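PDB 3H7T: group 3 allergen SMIPP-S YvT004A06 from Sarcoptes scabiei type hominis, which is a trypsin-family protein classed as an inactivated protease paralogue, so it probably lacks the serine endopeptidase activity of its relatives. Local coordinates for residues Leu80-Asn85 and Asp162-Asp167; Gly168-Gly173 and Ser212-Val217; Glu154-Ile159 and Ser204-Glu209. All coordinates share one frame; numbering follows the deposited sequence.

Interaction 1. Residues Leu80-Asn85 and Asp162-Asp167. With ZN (zinc ion), chain C.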
ATOM      1  N   LEU A  80      -5.424  -8.315 -14.591  1.00 29.14           N
ATOM      2  CA  LEU A  80      -4.650  -8.227 -15.836  1.00 29.63           C
ATOM      3  C   LEU A  80      -3.965  -6.875 -16.014  1.00 29.66           C
ATOM      4  O   LEU A  80      -2.795  -6.805 -16.395  1.00 30.32           O
ATOM      5  CB  LEU A  80      -5.511  -8.560 -17.056  1.00 30.69           C
ATOM      6  CG  LEU A  80      -5.904 -10.029 -17.258  1.00 34.99           C
ATOM      7  CD1 LEU A  80      -6.791 -10.174 -18.491  1.00 37.29           C
ATOM      8  CD2 LEU A  80      -4.680 -10.946 -17.342  1.00 37.25           C
ATOM      9  N   THR A  81      -4.693  -5.804 -15.728  1.00 29.19           N
ATOM     10  CA  THR A  81      -4.152  -4.456 -15.840  1.00 27.96           C
ATOM     11  C   THR A  81      -3.792  -3.919 -14.465  1.00 27.38           C
ATOM     12  O   THR A  81      -3.180  -2.860 -14.350  1.00 27.88           O
ATOM     13  CB  THR A  81      -5.179  -3.509 -16.465  1.00 27.51           C
ATOM     14  OG1 THR A  81      -6.417  -3.625 -15.750  1.00 28.24           O
ATOM     15  CG2 THR A  81      -5.398  -3.859 -17.923  1.00 27.77           C
ATOM     16  N   MET A  82      -4.195  -4.657 -13.433  1.00 26.97           N
ATOM     17  CA  MET A  82      -4.051  -4.252 -12.031  1.00 26.88           C
ATOM     18  C   MET A  82      -4.834  -2.971 -11.704  1.00 26.93           C
ATOM     19  O   MET A  82      -4.496  -2.234 -10.770  1.00 27.70           O
ATOM     20  CB  MET A  82      -2.578  -4.162 -11.627  1.00 26.77           C
ATOM     21  CG  MET A  82      -1.836  -5.499 -11.823  1.00 30.68           C
ATOM     22  SD  MET A  82      -0.246  -5.578 -10.987  1.00 38.17           S
ATOM     23  CE  MET A  82      -0.768  -5.700  -9.284  1.00 36.95           C
ATOM     24  N   GLN A  83      -5.894  -2.735 -12.474  1.00 26.66           N
ATOM     25  CA  GLN A  83      -6.781  -1.587 -12.264  1.00 26.86           C
ATOM     26  C   GLN A  83      -7.519  -1.731 -10.953  1.00 25.71           C
ATOM     27  O   GLN A  83      -7.926  -2.839 -10.586  1.00 26.29           O
ATOM     28  CB  GLN A  83      -7.823  -1.509 -13.378  1.00 28.24           C
ATOM     29  CG  GLN A  83      -7.442  -0.660 -14.564  1.00 32.71           C
ATOM     30  CD  GLN A  83      -8.601  -0.479 -15.532  1.00 36.39           C
ATOM     31  OE1 GLN A  83      -8.389  -0.214 -16.713  1.00 46.38           O
ATOM     32  NE2 GLN A  83      -9.834  -0.609 -15.033  1.00 34.36           N
ATOM     33  N   ASN A  84      -7.714  -0.607 -10.266  1.00 24.68           N
ATOM     34  CA  ASN A  84      -8.483  -0.572  -9.018  1.00 23.65           C
ATOM     35  C   ASN A  84      -7.877  -1.508  -7.974  1.00 22.01           C
ATOM     36  O   ASN A  84      -8.589  -2.221  -7.270  1.00 19.27           O
ATOM     37  CB  ASN A  84      -9.950  -0.939  -9.277  1.00 24.39           C
ATOM     38  CG  ASN A  84     -10.505  -0.290 -10.536  1.00 26.32           C
ATOM     39  OD1 ASN A  84     -10.303   0.902 -10.782  1.00 26.45           O
ATOM     40  ND2 ASN A  84     -11.193  -1.083 -11.351  1.00 25.93           N
ATOM     41  N   ASN A  85      -6.547  -1.477  -7.881  1.00 21.74           N
ATOM     42  CA  ASN A  85      -5.795  -2.385  -7.025  1.00 21.29           C
ATOM     43  C   ASN A  85      -5.789  -1.918  -5.561  1.00 21.60           C
ATOM     44  O   ASN A  85      -4.759  -1.502  -5.026  1.00 20.82           O
ATOM     45  CB  ASN A  85      -4.376  -2.535  -7.593  1.00 21.39           C
ATOM     46  CG  ASN A  85      -3.518  -3.530  -6.829  1.00 20.97           C
ATOM     47  OD1 ASN A  85      -4.004  -4.310  -6.008  1.00 18.75           O
ATOM     48  ND2 ASN A  85      -2.218  -3.497  -7.102  1.00 18.68           N
ATOM     49  N   ASP A 162       2.578  -0.128 -20.609  1.00 25.85           N
ATOM     50  CA  ASP A 162       1.795   1.088 -20.385  1.00 26.60           C
ATOM     51  C   ASP A 162       0.373   0.833 -19.870  1.00 26.05           C
ATOM     52  O   ASP A 162      -0.258   1.745 -19.353  1.00 26.46           O
ATOM     53  CB  ASP A 162       1.778   1.963 -21.647  1.00 26.84           C
ATOM     54  CG  ASP A 162       1.395   1.188 -22.897  1.00 30.95           C
ATOM     55  OD1 ASP A 162       0.380   1.563 -23.509  1.00 30.94           O
ATOM     56  OD2 ASP A 162       2.105   0.214 -23.271  1.00 33.04           O
ATOM     57  N   LYS A 163      -0.104  -0.405 -19.986  1.00 25.84           N
ATOM     58  CA  LYS A 163      -1.429  -0.806 -19.481  1.00 26.30           C
ATOM     59  C   LYS A 163      -1.582  -0.660 -17.958  1.00 25.95           C
ATOM     60  O   LYS A 163      -2.704  -0.541 -17.455  1.00 24.61           O
ATOM     61  CB  LYS A 163      -1.744  -2.255 -19.883  1.00 27.03           C
ATOM     62  CG  LYS A 163      -0.943  -3.303 -19.079  1.00 31.16           C
ATOM     63  CD  LYS A 163      -1.487  -4.710 -19.222  1.00 37.79           C
ATOM     64  CE  LYS A 163      -0.772  -5.475 -20.314  1.00 39.79           C
ATOM     65  NZ  LYS A 163      -1.201  -6.898 -20.314  1.00 48.69           N
ATOM     66  N   TYR A 164      -0.465  -0.695 -17.231  1.00 24.77           N
ATOM     67  CA  TYR A 164      -0.486  -0.548 -15.770  1.00 22.73           C
ATOM     68  C   TYR A 164      -0.634   0.898 -15.305  1.00 22.33           C
ATOM     69  O   TYR A 164      -0.942   1.137 -14.131  1.00 23.26           O
ATOM     70  CB  TYR A 164       0.771  -1.162 -15.134  1.00 22.24           C
ATOM     71  CG  TYR A 164       0.931  -2.647 -15.398  1.00 26.42           C
ATOM     72  CD1 TYR A 164      -0.079  -3.549 -15.053  1.00 27.08           C
ATOM     73  CD2 TYR A 164       2.085  -3.145 -15.992  1.00 26.80           C
ATOM     74  CE1 TYR A 164       0.062  -4.915 -15.296  1.00 33.25           C
ATOM     75  CE2 TYR A 164       2.241  -4.514 -16.236  1.00 31.69           C
ATOM     76  CZ  TYR A 164       1.223  -5.388 -15.889  1.00 32.65           C
ATOM     77  OH  TYR A 164       1.364  -6.735 -16.129  1.00 35.06           O
ATOM     78  N   ILE A 165      -0.420   1.851 -16.214  1.00 21.58           N
ATOM     79  CA  ILE A 165      -0.444   3.282 -15.869  1.00 20.58           C
ATOM     80  C   ILE A 165      -1.734   3.941 -16.372  1.00 22.50           C
ATOM     81  O   ILE A 165      -2.006   3.986 -17.580  1.00 22.46           O
ATOM     82  CB  ILE A 165       0.803   4.041 -16.425  1.00 20.27           C
ATOM     83  CG1 ILE A 165       2.108   3.224 -16.214  1.00 22.18           C
ATOM     84  CG2 ILE A 165       0.892   5.468 -15.857  1.00 20.83           C
ATOM     85  CD1 ILE A 165       2.508   3.026 -14.754  1.00 17.99           C
ATOM     86  N   TYR A 166      -2.516   4.462 -15.435  1.00 22.88           N
ATOM     87  CA  TYR A 166      -3.818   5.064 -15.758  1.00 23.15           C
ATOM     88  C   TYR A 166      -4.124   6.112 -14.676  1.00 22.08           C
ATOM     89  O   TYR A 166      -3.336   6.272 -13.744  1.00 23.13           O
ATOM     90  CB  TYR A 166      -4.891   3.963 -15.878  1.00 22.06           C
ATOM     91  CG  TYR A 166      -5.273   3.313 -14.572  1.00 25.84           C
ATOM     92  CD1 TYR A 166      -6.516   3.563 -13.995  1.00 21.31           C
ATOM     93  CD2 TYR A 166      -4.392   2.461 -13.897  1.00 22.68           C
ATOM     94  CE1 TYR A 166      -6.872   2.986 -12.796  1.00 22.80           C
ATOM     95  CE2 TYR A 166      -4.745   1.875 -12.694  1.00 18.44           C
ATOM     96  CZ  TYR A 166      -5.983   2.148 -12.145  1.00 25.56           C
ATOM     97  OH  TYR A 166      -6.351   1.598 -10.943  1.00 20.20           O
ATOM     98  N   ASP A 167      -5.241   6.827 -14.777  1.00 22.12           N
ATOM     99  CA  ASP A 167      -5.503   7.941 -13.852  1.00 21.80           C
ATOM    100  C   ASP A 167      -5.642   7.519 -12.388  1.00 21.66           C
ATOM    101  O   ASP A 167      -5.464   8.339 -11.478  1.00 22.39           O
ATOM    102  CB  ASP A 167      -6.737   8.750 -14.272  1.00 21.60           C
ATOM    103  CG  ASP A 167      -6.579   9.422 -15.628  1.00 25.72           C
ATOM    104  OD1 ASP A 167      -5.440   9.739 -16.054  1.00 20.19           O
ATOM    105  OD2 ASP A 167      -7.620   9.655 -16.272  1.00 22.63           O
TER
HETATM  106 ZN    ZN C 236      -5.291   9.762 -18.025  1.00 41.13          ZN
HETATM  107  O   HOH W   1      -1.868  -0.708 -12.345  1.00 24.48           O
HETATM  108  O   HOH W   2      -4.705   0.095  -9.569  1.00 22.01           O

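Interaction 2. Residues Gly168-Gly173 and Ser212-Val217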
ATOM      1  N   GLY A 168      -5.969   6.249 -12.158  1.00 21.07           N
ATOM      2  CA  GLY A 168      -6.169   5.743 -10.800  1.00 19.62           C
ATOM      3  C   GLY A 168      -4.877   5.337 -10.091  1.00 19.41           C
ATOM      4  O   GLY A 168      -4.915   4.817  -8.967  1.00 19.56           O
ATOM      5  N   VAL A 169      -3.742   5.543 -10.757  1.00 18.33           N
ATOM      6  CA  VAL A 169      -2.430   5.414 -10.114  1.00 17.17           C
ATOM      7  C   VAL A 169      -1.580   6.652 -10.315  1.00 17.92           C
ATOM      8  O   VAL A 169      -1.823   7.442 -11.233  1.00 19.71           O
ATOM      9  CB  VAL A 169      -1.625   4.146 -10.578  1.00 16.45           C
ATOM     10  CG1 VAL A 169      -2.365   2.858 -10.198  1.00 13.28           C
ATOM     11  CG2 VAL A 169      -1.286   4.186 -12.074  1.00 16.07           C
ATOM     12  N   PHE A 170      -0.583   6.818  -9.450  1.00 17.09           N
ATOM     13  CA  PHE A 170       0.509   7.748  -9.706  1.00 17.17           C
ATOM     14  C   PHE A 170       1.828   7.002  -9.601  1.00 18.50           C
ATOM     15  O   PHE A 170       1.886   5.906  -9.029  1.00 18.77           O
ATOM     16  CB  PHE A 170       0.463   8.968  -8.769  1.00 18.02           C
ATOM     17  CG  PHE A 170       0.760   8.667  -7.324  1.00 18.01           C
ATOM     18  CD1 PHE A 170       2.077   8.656  -6.852  1.00 20.05           C
ATOM     19  CD2 PHE A 170      -0.276   8.439  -6.425  1.00 13.10           C
ATOM     20  CE1 PHE A 170       2.353   8.395  -5.500  1.00 19.87           C
ATOM     21  CE2 PHE A 170      -0.012   8.175  -5.067  1.00 20.43           C
ATOM     22  CZ  PHE A 170       1.303   8.164  -4.602  1.00 18.28           C
ATOM     23  N   CYS A 171       2.878   7.587 -10.171  1.00 18.56           N
ATOM     24  CA  CYS A 171       4.191   6.945 -10.205  1.00 18.61           C
ATOM     25  C   CYS A 171       5.130   7.704  -9.296  1.00 17.98           C
ATOM     26  O   CYS A 171       5.049   8.933  -9.204  1.00 18.10           O
ATOM     27  CB  CYS A 171       4.757   6.944 -11.627  1.00 18.82           C
ATOM     28  SG  CYS A 171       3.795   5.970 -12.825  1.00 33.41           S
ATOM     29  N   ALA A 172       6.014   6.968  -8.625  1.00 15.95           N
ATOM     30  CA  ALA A 172       7.010   7.571  -7.760  1.00 16.51           C
ATOM     31  C   ALA A 172       8.229   6.674  -7.628  1.00 16.60           C
ATOM     32  O   ALA A 172       8.138   5.449  -7.788  1.00 16.71           O
ATOM     33  CB  ALA A 172       6.414   7.903  -6.388  1.00 14.60           C
ATOM     34  N   GLY A 173       9.366   7.307  -7.349  1.00 17.35           N
ATOM     35  CA  GLY A 173      10.646   6.625  -7.256  1.00 17.29           C
ATOM     36  C   GLY A 173      11.215   6.348  -8.633  1.00 18.79           C
ATOM     37  O   GLY A 173      10.955   7.082  -9.597  1.00 18.51           O
ATOM     38  N   SER A 212       8.025   3.152  -9.405  1.00 17.23           N
ATOM     39  CA  SER A 212       7.047   2.268  -8.784  1.00 17.59           C
ATOM     40  C   SER A 212       5.621   2.823  -8.931  1.00 17.14           C
ATOM     41  O   SER A 212       5.429   4.015  -9.150  1.00 16.51           O
ATOM     42  CB  SER A 212       7.389   2.039  -7.305  1.00 16.86           C
ATOM     43  OG  SER A 212       8.642   1.391  -7.196  1.00 17.21           O
ATOM     44  N   VAL A 213       4.629   1.952  -8.776  1.00 18.28           N
ATOM     45  CA  VAL A 213       3.234   2.324  -9.018  1.00 18.61           C
ATOM     46  C   VAL A 213       2.412   2.293  -7.732  1.00 18.67           C
ATOM     47  O   VAL A 213       2.491   1.340  -6.937  1.00 17.28           O
ATOM     48  CB  VAL A 213       2.624   1.412 -10.128  1.00 20.17           C
ATOM     49  CG1 VAL A 213       1.111   1.629 -10.289  1.00 18.54           C
ATOM     50  CG2 VAL A 213       3.353   1.657 -11.449  1.00 16.90           C
ATOM     51  N   PHE A 214       1.605   3.336  -7.547  1.00 18.79           N
ATOM     52  CA  PHE A 214       0.840   3.531  -6.338  1.00 20.08           C
ATOM     53  C   PHE A 214      -0.597   3.838  -6.704  1.00 21.49           C
ATOM     54  O   PHE A 214      -0.853   4.736  -7.510  1.00 21.62           O
ATOM     55  CB  PHE A 214       1.389   4.727  -5.546  1.00 21.09           C
ATOM     56  CG  PHE A 214       2.768   4.519  -4.983  1.00 20.08           C
ATOM     57  CD1 PHE A 214       2.932   4.112  -3.662  1.00 18.87           C
ATOM     58  CD2 PHE A 214       3.909   4.757  -5.767  1.00 18.20           C
ATOM     59  CE1 PHE A 214       4.210   3.915  -3.126  1.00 20.39           C
ATOM     60  CE2 PHE A 214       5.185   4.564  -5.237  1.00 17.91           C
ATOM     61  CZ  PHE A 214       5.330   4.135  -3.914  1.00 18.04           C
ATOM     62  N   LEU A 215      -1.540   3.131  -6.088  1.00 21.15           N
ATOM     63  CA  LEU A 215      -2.938   3.492  -6.235  1.00 21.50           C
ATOM     64  C   LEU A 215      -3.128   4.944  -5.793  1.00 20.34           C
ATOM     65  O   LEU A 215      -2.665   5.351  -4.724  1.00 20.26           O
ATOM     66  CB  LEU A 215      -3.847   2.576  -5.420  1.00 22.04           C
ATOM     67  CG  LEU A 215      -5.334   2.846  -5.638  1.00 25.07           C
ATOM     68  CD1 LEU A 215      -5.949   1.700  -6.428  1.00 22.71           C
ATOM     69  CD2 LEU A 215      -6.043   3.053  -4.302  1.00 24.27           C
ATOM     70  N   ARG A 216      -3.788   5.726  -6.634  1.00 20.26           N
ATOM     71  CA  ARG A 216      -4.119   7.107  -6.288  1.00 20.59           C
ATOM     72  C   ARG A 216      -5.380   7.065  -5.437  1.00 20.59           C
ATOM     73  O   ARG A 216      -6.490   6.901  -5.963  1.00 20.28           O
ATOM     74  CB  ARG A 216      -4.354   7.941  -7.555  1.00 21.63           C
ATOM     75  CG  ARG A 216      -4.168   9.450  -7.342  1.00 25.58           C
ATOM     76  CD  ARG A 216      -5.300  10.303  -7.883  1.00 34.35           C
ATOM     77  NE  ARG A 216      -5.459  10.238  -9.323  1.00 38.06           N
ATOM     78  CZ  ARG A 216      -6.035  11.180 -10.073  1.00 34.05           C
ATOM     79  NH1 ARG A 216      -6.132  10.984 -11.373  1.00 26.21           N
ATOM     80  NH2 ARG A 216      -6.504  12.307  -9.547  1.00 38.94           N
ATOM     81  N   VAL A 217      -5.205   7.213  -4.127  1.00 20.39           N
ATOM     82  CA  VAL A 217      -6.316   7.122  -3.178  1.00 20.48           C
ATOM     83  C   VAL A 217      -7.421   8.145  -3.457  1.00 21.20           C
ATOM     84  O   VAL A 217      -8.596   7.796  -3.416  1.00 21.93           O
ATOM     85  CB  VAL A 217      -5.837   7.203  -1.704  1.00 19.28           C
ATOM     86  CG1 VAL A 217      -7.028   7.116  -0.746  1.00 21.41           C
ATOM     87  CG2 VAL A 217      -4.858   6.061  -1.400  1.00 20.92           C
TER

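Interaction 3. Residues Glu154-Ile159 and Ser204-Glu209. With ZN (zinc ion), chain F.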
ATOM      1  N   GLU A 154       5.019   6.767 -20.713  1.00 22.29           N
ATOM      2  CA  GLU A 154       5.945   6.694 -21.849  1.00 24.18           C
ATOM      3  C   GLU A 154       7.085   5.712 -21.575  1.00 24.56           C
ATOM      4  O   GLU A 154       7.405   4.892 -22.443  1.00 25.31           O
ATOM      5  CB  GLU A 154       6.492   8.076 -22.213  1.00 24.65           C
ATOM      6  CG  GLU A 154       5.454   9.013 -22.823  1.00 30.13           C
ATOM      7  CD  GLU A 154       5.935  10.447 -22.947  1.00 37.82           C
ATOM      8  OE1 GLU A 154       5.110  11.315 -23.311  1.00 40.67           O
ATOM      9  OE2 GLU A 154       7.129  10.714 -22.681  1.00 43.18           O
ATOM     10  N   GLN A 155       7.665   5.780 -20.368  1.00 24.59           N
ATOM     11  CA  GLN A 155       8.701   4.834 -19.919  1.00 25.60           C
ATOM     12  C   GLN A 155       8.221   3.378 -19.908  1.00 25.20           C
ATOM     13  O   GLN A 155       8.927   2.483 -20.376  1.00 26.78           O
ATOM     14  CB  GLN A 155       9.191   5.172 -18.502  1.00 25.84           C
ATOM     15  CG  GLN A 155       9.849   6.530 -18.297  1.00 29.00           C
ATOM     16  CD  GLN A 155      10.327   6.701 -16.864  1.00 34.24           C
ATOM     17  OE1 GLN A 155      11.003   5.826 -16.316  1.00 31.96           O
ATOM     18  NE2 GLN A 155       9.965   7.819 -16.245  1.00 36.41           N
ATOM     19  N   TYR A 156       7.043   3.144 -19.327  1.00 24.59           N
ATOM     20  CA  TYR A 156       6.441   1.808 -19.296  1.00 24.26           C
ATOM     21  C   TYR A 156       6.101   1.301 -20.700  1.00 24.65           C
ATOM     22  O   TYR A 156       6.202   0.097 -20.980  1.00 23.46           O
ATOM     23  CB  TYR A 156       5.190   1.801 -18.407  1.00 23.23           C
ATOM     24  CG  TYR A 156       5.463   1.522 -16.940  1.00 21.62           C
ATOM     25  CD1 TYR A 156       6.191   2.427 -16.151  1.00 17.76           C
ATOM     26  CD2 TYR A 156       4.985   0.355 -16.336  1.00 20.03           C
ATOM     27  CE1 TYR A 156       6.448   2.162 -14.802  1.00 18.26           C
ATOM     28  CE2 TYR A 156       5.234   0.083 -14.984  1.00 21.85           C
ATOM     29  CZ  TYR A 156       5.963   0.989 -14.227  1.00 20.61           C
ATOM     30  OH  TYR A 156       6.207   0.721 -12.897  1.00 22.05           O
ATOM     31  N   LYS A 157       5.704   2.224 -21.578  1.00 25.23           N
ATOM     32  CA  LYS A 157       5.378   1.892 -22.967  1.00 26.70           C
ATOM     33  C   LYS A 157       6.568   1.280 -23.718  1.00 28.41           C
ATOM     34  O   LYS A 157       6.365   0.485 -24.639  1.00 28.31           O
ATOM     35  CB  LYS A 157       4.862   3.127 -23.715  1.00 26.42           C
ATOM     36  CG  LYS A 157       4.184   2.824 -25.045  1.00 27.26           C
ATOM     37  CD  LYS A 157       3.712   4.106 -25.730  1.00 33.76           C
ATOM     38  N   GLN A 158       7.789   1.657 -23.318  1.00 29.60           N
ATOM     39  CA  GLN A 158       9.033   1.140 -23.908  1.00 32.13           C
ATOM     40  C   GLN A 158       9.121  -0.386 -23.874  1.00 32.44           C
ATOM     41  O   GLN A 158       9.705  -1.002 -24.768  1.00 32.98           O
ATOM     42  CB  GLN A 158      10.257   1.706 -23.178  1.00 32.55           C
ATOM     43  CG  GLN A 158      10.642   3.132 -23.527  1.00 37.56           C
ATOM     44  CD  GLN A 158      11.796   3.642 -22.673  1.00 44.26           C
ATOM     45  OE1 GLN A 158      11.696   4.688 -22.037  1.00 46.42           O
ATOM     46  NE2 GLN A 158      12.900   2.892 -22.651  1.00 49.46           N
ATOM     47  N   ILE A 159       8.562  -0.988 -22.827  1.00 32.25           N
ATOM     48  CA  ILE A 159       8.548  -2.441 -22.695  1.00 31.69           C
ATOM     49  C   ILE A 159       7.112  -2.962 -22.773  1.00 31.64           C
ATOM     50  O   ILE A 159       6.791  -4.018 -22.230  1.00 31.41           O
ATOM     51  CB  ILE A 159       9.283  -2.928 -21.416  1.00 31.88           C
ATOM     52  CG1 ILE A 159       8.620  -2.389 -20.143  1.00 31.50           C
ATOM     53  CG2 ILE A 159      10.761  -2.538 -21.467  1.00 33.01           C
ATOM     54  CD1 ILE A 159       8.951  -3.195 -18.906  1.00 33.95           C
ATOM     55  N   SER A 204       4.906  -7.772 -10.520  1.00 26.00           N
ATOM     56  CA  SER A 204       5.929  -8.818 -10.530  1.00 28.23           C
ATOM     57  C   SER A 204       6.738  -8.859 -11.835  1.00 29.93           C
ATOM     58  O   SER A 204       7.910  -9.200 -11.815  1.00 31.41           O
ATOM     59  CB  SER A 204       5.312 -10.182 -10.206  1.00 28.36           C
ATOM     60  OG  SER A 204       4.280 -10.506 -11.116  1.00 32.24           O
ATOM     61  N   SER A 205       6.129  -8.475 -12.956  1.00 31.31           N
ATOM     62  CA  SER A 205       6.840  -8.515 -14.239  1.00 33.72           C
ATOM     63  C   SER A 205       7.820  -7.355 -14.454  1.00 34.49           C
ATOM     64  O   SER A 205       8.641  -7.404 -15.367  1.00 36.34           O
ATOM     65  CB  SER A 205       5.872  -8.647 -15.422  1.00 33.43           C
ATOM     66  OG  SER A 205       5.105  -7.469 -15.621  1.00 37.64           O
ATOM     67  N   MET A 206       7.752  -6.328 -13.611  1.00 34.10           N
ATOM     68  CA  MET A 206       8.565  -5.136 -13.809  1.00 33.38           C
ATOM     69  C   MET A 206       9.969  -5.252 -13.210  1.00 32.92           C
ATOM     70  O   MET A 206      10.123  -5.619 -12.042  1.00 33.14           O
ATOM     71  CB  MET A 206       7.849  -3.887 -13.286  1.00 33.42           C
ATOM     72  CG  MET A 206       6.615  -3.473 -14.106  1.00 34.71           C
ATOM     73  SD  MET A 206       6.915  -3.109 -15.853  1.00 39.11           S
ATOM     74  CE  MET A 206       8.064  -1.744 -15.703  1.00 39.30           C
ATOM     75  N   PRO A 207      11.001  -4.950 -14.017  1.00 32.20           N
ATOM     76  CA  PRO A 207      12.351  -4.831 -13.478  1.00 31.30           C
ATOM     77  C   PRO A 207      12.535  -3.463 -12.835  1.00 30.44           C
ATOM     78  O   PRO A 207      11.642  -2.616 -12.927  1.00 30.57           O
ATOM     79  CB  PRO A 207      13.225  -4.935 -14.730  1.00 31.21           C
ATOM     80  CG  PRO A 207      12.392  -4.291 -15.788  1.00 31.83           C
ATOM     81  CD  PRO A 207      10.967  -4.687 -15.472  1.00 32.48           C
ATOM     82  N   SER A 208      13.678  -3.241 -12.192  1.00 29.84           N
ATOM     83  CA  SER A 208      14.002  -1.911 -11.685  1.00 28.95           C
ATOM     84  C   SER A 208      14.308  -0.935 -12.825  1.00 29.01           C
ATOM     85  O   SER A 208      14.297  -1.312 -14.007  1.00 28.72           O
ATOM     86  CB  SER A 208      15.143  -1.962 -10.659  1.00 28.55           C
ATOM     87  OG  SER A 208      16.334  -2.475 -11.223  1.00 25.86           O
ATOM     88  N   GLU A 209      14.583   0.315 -12.445  1.00 29.57           N
ATOM     89  CA  GLU A 209      14.816   1.454 -13.353  1.00 29.87           C
ATOM     90  C   GLU A 209      13.528   2.128 -13.817  1.00 28.95           C
ATOM     91  O   GLU A 209      13.573   3.193 -14.431  1.00 31.48           O
ATOM     92  CB  GLU A 209      15.724   1.106 -14.550  1.00 30.43           C
ATOM     93  CG  GLU A 209      17.094   0.546 -14.180  1.00 36.29           C
ATOM     94  CD  GLU A 209      17.974   1.515 -13.413  1.00 40.23           C
ATOM     95  OE1 GLU A 209      18.170   2.659 -13.875  1.00 44.65           O
ATOM     96  OE2 GLU A 209      18.501   1.118 -12.352  1.00 45.81           O
TER
HETATM   97 ZN    ZN F 239      19.995   2.545 -11.612  1.00 52.34          ZN
HETATM   98  O   HOH W   3      12.911   5.473 -13.622  1.00 30.35           O
HETATM   99  O   HOH W   4      20.474   3.628 -13.191  1.00 29.22           O

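Interaction 1. Residues Leu80-Asn85 and Asp162-Asp167
Tyr166 OH is gripped by three partners where Leu80-Asn85, a loop of the first barrel of the trypsin fold, meets Asp162-Asp167 of the second. Asn84 N donates to this hydroxyl at 2.7 Å in a nearly straight bond (166° at the hydrogen). Water 2, in the plane of the ring at its edge, lies 2.6 Å from Tyr166 OH, and the third partner is the hydroxyl of Tyr220. The same water donates to Met82 O and accepts from Asn85 N, linking the tyrosine to the backbone of Met82 and Asn85 in the first loop. Over one face of the Tyr166 ring comes the CG methylene of Gln83: CG stands 4.0 Å from the ring centroid, only 12° off the normal, a CH-pi contact.

The Tyr164 ring is met differently. Thr81 O lies at its edge, near the plane, 3.3 Å from Tyr164 CD1, while Met82 CG touches Tyr164 CE1 at 4.0 Å, with SD farther off in an oblique Met-aromatic contact. Water 1 lies between Thr81 O and Tyr164 O and bridges the two backbones. Asn85 ND2 bonds to Gln41, which by sequence stands where trypsins carry the catalytic histidine. Farther along the second loop, a zinc ion is bound by Asp167 OD1 at 2.0 Å.

Interaction 2. Residues Gly168-Gly173 and Ser212-Val217
Two antiparallel strands of the second barrel of the trypsin fold run side by side here, Val169-Ala172 against Ser212-Arg216, with Phe170 facing Phe214 as a hydrogen-bonded pair. The bond from Phe170 N to Phe214 O measures 2.9 Å and that from Phe214 N to Phe170 O 3.0 Å. Ala172 and Ser212 form the next such pair, again with a bond in each direction. At the other end Arg216 N donates to Gly168 O at 2.7 Å, lying 43° above the plane of that carbonyl. Near this end, Val169 CA comes within 3.1 Å of Phe214 O, a CA-H...O contact.

Side chains from Phe170 to Ala172 and from Ser212 to Phe214 alternate between the two faces of the sheet. On the face of the two phenylalanines the rings are almost parallel, with planes at 8°, but slid so far apart that they barely overlap. What lies over the Phe170 ring is therefore Phe214 CB, 3.7 Å from its centroid and displaced toward the rim. Ala172 CB approaches the Phe214 ring at CE2, 3.7 Å away, and Phe144 meets that ring edge-to-face. Val213, on the face of Cys171, meets Val169 CG1 with its CG1 at 3.7 Å; Cys171 is joined by a disulfide to Cys152 of helix 149-157. Leu215 turns from its neighbour Val169 and touches Tyr86, which by sequence replaces the catalytic aspartate of active trypsins.

Most backbone polar groups of the two strands are thus paired with each other or with neighbouring strands, while Val169 O takes the Arg149 side chain. The buried side chains contribute mainly apolar packing; the Arg216 guanidinium finds polar partners beyond the sheet, chiefly Asp167 O.

Interaction 3. Residues Glu154-Ile159 and Ser204-Glu209
Met206 CE presses on one face of Tyr156, forming the tight part of a contact between helix 149-157 of the trypsin fold and the loop Ser204-Glu209. The methyl carbon is 3.4 Å from Tyr156 CE2 and 3.8 Å from the ring centroid, over the face but displaced toward the rim, a close CH-pi contact. Met206 SD follows obliquely, 46° off the ring normal, which adds a Met-aromatic component. The methionine is bent at both outer torsions: chi2 of -59° turns SD and chi3 of -61° turns CE, folding the methyl back onto the ring. Ile159 CD1, farther along the same segment as Tyr156, reaches this methyl at 3.6 Å, so that Met206 CE is held between an aromatic face and an aliphatic tip. Pro211 O, a little farther along the methionine's loop, holds the hydroxyl end of the ring through a hydrogen bond with Tyr156 OH.

Away from this small apolar cluster the two segments separate, and polar atoms meet through solvent. Pro207 CD only brushes Ile159 CD1, at 4.3 Å, at the exposed side of the contact. Gln155 OE1 and Glu209 O share water 3, which donates to Glu209 O at 2.5 Å and weakly to Gln155 OE1, so the link across is a loose one. By its place in the sequence, the loop corresponds to one that lines the primary specificity pocket in active trypsins. Glu209 itself turns to a metal. Its OE1 lies close to the like-charged Glu175 and accepts a bond from water 4, whereas a zinc ion, also bound by Glu178, is held by Glu209 OE2 at 2.2 Å and by water 4 at 2.0 Å.

In the fold
The three contacts touch one another on the same side of the chain's centre. Interaction 1 joins the two barrels, and interaction 2 lies within the second, their centres 10 Å apart; Asp167 O and Arg216 NH1, 2.7 Å apart, probably bond between them. Interaction 3 adds the helix and outer loop, and its Tyr156 is the common neighbour: its CG lies 3.8 Å from Ile165 CG1 of interaction 1 and its OH 3.3 Å from Val213 CG2 of interaction 2. Gln41 and Tyr86, which by sequence stand at the catalytic histidine and aspartate positions of active trypsins, border interactions 1 and 2, whereas zinc ions at Asp167 and Glu209 mark interactions 1 and 3.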